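Local coordinates for protein glycosyl hydrolase family 88 (Pedobacter heparinus, PDB 3WIW) that removes unsaturated glucuronyl residues from fragments of heparin, as a family 88 unsaturated glucuronyl hydrolase built on an alpha6/alpha6-barrel, at residues 68-73 and 103-108. Numbering follows the deposited sequence.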
loop_
_atom_site.group_PDB
_atom_site.type_symbol
_atom_site.label_atom_id
_atom_site.label_comp_id
_atom_site.label_asym_id
_atom_site.label_seq_id
_atom_site.Cartn_x
_atom_site.Cartn_y
_atom_site.Cartn_z
ATOM N N ALA A 68 -1.794 15.963 4.899
ATOM C CA ALA A 68 -2.588 14.905 5.511
ATOM C C ALA A 68 -2.477 15.019 7.035
ATOM O O ALA A 68 -1.496 14.570 7.630
ATOM C CB ALA A 68 -2.084 13.555 5.055
ATOM N N PRO A 69 -3.482 15.617 7.684
ATOM C CA PRO A 69 -3.529 15.620 9.155
ATOM C C PRO A 69 -3.815 14.197 9.697
ATOM O O PRO A 69 -4.012 13.255 8.927
ATOM C CB PRO A 69 -4.691 16.584 9.453
ATOM C CG PRO A 69 -5.606 16.399 8.281
ATOM C CD PRO A 69 -4.694 16.211 7.082
ATOM N N PRO A 70 -3.862 14.032 11.029
ATOM C CA PRO A 70 -3.937 12.663 11.566
ATOM C C PRO A 70 -5.188 11.876 11.185
ATOM O O PRO A 70 -5.143 10.653 11.190
ATOM C CB PRO A 70 -3.839 12.880 13.079
ATOM C CG PRO A 70 -3.004 14.158 13.199
ATOM C CD PRO A 70 -3.529 15.019 12.082
ATOM N N ARG A 71 -6.271 12.572 10.844
ATOM C CA ARG A 71 -7.508 11.922 10.409
ATOM C C ARG A 71 -7.452 11.382 8.977
ATOM O O ARG A 71 -8.294 10.581 8.571
ATOM C CB ARG A 71 -8.671 12.908 10.506
ATOM C CG ARG A 71 -8.590 14.019 9.480
ATOM C CD ARG A 71 -9.855 14.846 9.438
ATOM N NE ARG A 71 -9.699 15.977 8.534
ATOM C CZ ARG A 71 -9.125 17.127 8.874
ATOM N NH1 ARG A 71 -9.023 18.106 7.986
ATOM N NH2 ARG A 71 -8.651 17.297 10.101
ATOM N N ASP A 72 -6.472 11.835 8.208
ATOM C CA ASP A 72 -6.381 11.500 6.775
ATOM C C ASP A 72 -5.835 10.086 6.596
ATOM O O ASP A 72 -4.813 9.728 7.191
ATOM C CB ASP A 72 -5.474 12.540 6.110
ATOM C CG ASP A 72 -5.334 12.373 4.614
ATOM O OD1 ASP A 72 -4.730 11.389 4.171
ATOM O OD2 ASP A 72 -5.735 13.300 3.878
ATOM N N TRP A 73 -6.464 9.288 5.735
ATOM C CA TRP A 73 -6.067 7.887 5.602
ATOM C C TRP A 73 -4.628 7.678 5.124
ATOM O O TRP A 73 -4.064 6.586 5.308
ATOM C CB TRP A 73 -7.021 7.134 4.682
ATOM C CG TRP A 73 -6.794 7.332 3.192
ATOM C CD1 TRP A 73 -7.327 8.309 2.404
ATOM C CD2 TRP A 73 -6.018 6.490 2.323
ATOM N NE1 TRP A 73 -6.937 8.120 1.081
ATOM C CE2 TRP A 73 -6.133 7.009 1.012
ATOM C CE3 TRP A 73 -5.247 5.338 2.530
ATOM C CZ2 TRP A 73 -5.492 6.424 -0.092
ATOM C CZ3 TRP A 73 -4.611 4.754 1.442
ATOM C CH2 TRP A 73 -4.734 5.302 0.140
ATOM N N LEU A 103 5.625 10.073 15.971
ATOM C CA LEU A 103 5.021 10.330 17.286
ATOM C C LEU A 103 3.936 11.395 17.220
ATOM O O LEU A 103 3.090 11.479 18.112
ATOM C CB LEU A 103 6.067 10.696 18.347
ATOM C CG LEU A 103 7.023 9.560 18.704
ATOM C CD1 LEU A 103 8.166 10.063 19.618
ATOM C CD2 LEU A 103 6.278 8.388 19.382
ATOM N N ALA A 104 3.956 12.210 16.162
ATOM C CA ALA A 104 2.904 13.202 15.949
ATOM C C ALA A 104 1.555 12.556 15.611
ATOM O O ALA A 104 0.544 13.254 15.566
ATOM C CB ALA A 104 3.293 14.183 14.854
ATOM N N LEU A 105 1.539 11.239 15.379
ATOM C CA LEU A 105 0.316 10.535 14.998
ATOM C C LEU A 105 -0.342 9.779 16.165
ATOM O O LEU A 105 -1.226 8.939 15.967
ATOM C CB LEU A 105 0.596 9.588 13.834
ATOM C CG LEU A 105 1.030 10.289 12.536
ATOM C CD1 LEU A 105 1.183 9.287 11.400
ATOM C CD2 LEU A 105 0.061 11.431 12.166
ATOM N N ASP A 106 0.070 10.096 17.391
ATOM C CA ASP A 106 -0.390 9.416 18.595
ATOM C C ASP A 106 -1.913 9.309 18.667
ATOM O O ASP A 106 -2.442 8.275 19.081
ATOM C CB ASP A 106 0.158 10.171 19.808
ATOM C CG ASP A 106 -0.299 9.574 21.121
ATOM O OD1 ASP A 106 -1.395 9.945 21.593
ATOM O OD2 ASP A 106 0.426 8.721 21.680
ATOM N N THR A 107 -2.621 10.365 18.258
ATOM C CA THR A 107 -4.084 10.401 18.397
ATOM C C THR A 107 -4.801 9.313 17.598
ATOM O O THR A 107 -5.950 8.972 17.896
ATOM C CB THR A 107 -4.696 11.780 18.021
ATOM O OG1 THR A 107 -4.271 12.159 16.703
ATOM C CG2 THR A 107 -4.314 12.868 19.038
ATOM N N ILE A 108 -4.134 8.765 16.584
ATOM C CA ILE A 108 -4.786 7.766 15.740
ATOM C C ILE A 108 -5.133 6.491 16.517
ATOM O O ILE A 108 -6.016 5.742 16.132
ATOM C CB ILE A 108 -3.966 7.457 14.485
ATOM C CG1 ILE A 108 -3.651 8.766 13.758
ATOM C CG2 ILE A 108 -4.734 6.520 13.550
ATOM C CD1 ILE A 108 -2.809 8.548 12.526
#
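Pro70 makes nearly all of the contact from its side, turning its ring into the bend formed by Leu105, Thr107 and Ile108. Just before it, Pro69 begins a type I beta turn closed by Asp72 N on Pro69 O (2.9 Å), which puts Pro70 at the first corner with its ring facing 103-108. Pro70 CG lies 4.2 Å from Leu105 CD2. In one of the two conformers of Thr107, a chi1 of 54° swings the hydroxyl, rather than the methyl, to the proline ring, with Thr107 OG1 3.7 Å from Pro70 CB. Pro70 CB also lies 4.2 Å from Ile108 CG1. The extended chi2 of Ile108, 178°, carries its CD1 out to 3.4 Å from Pro70 O, a plain van der Waals touch. In the alpha6/alpha6-barrel both segments lie in connections between regular elements: 68-73 runs from strand 65-68 to helix 77-89, 103-108 from helix 92-103 towards helix 117-132, with 106-108 in 3-10 form. Ile108 also packs on Leu117 and Leu121, and its side chain is about 8 Å from that of Asp116, the predicted nucleophile. Beyond Pro70, Asp72 OD2 forms a salt bridge with Arg57 NH1, and the Trp73 ring meets Phe119 edge-to-face.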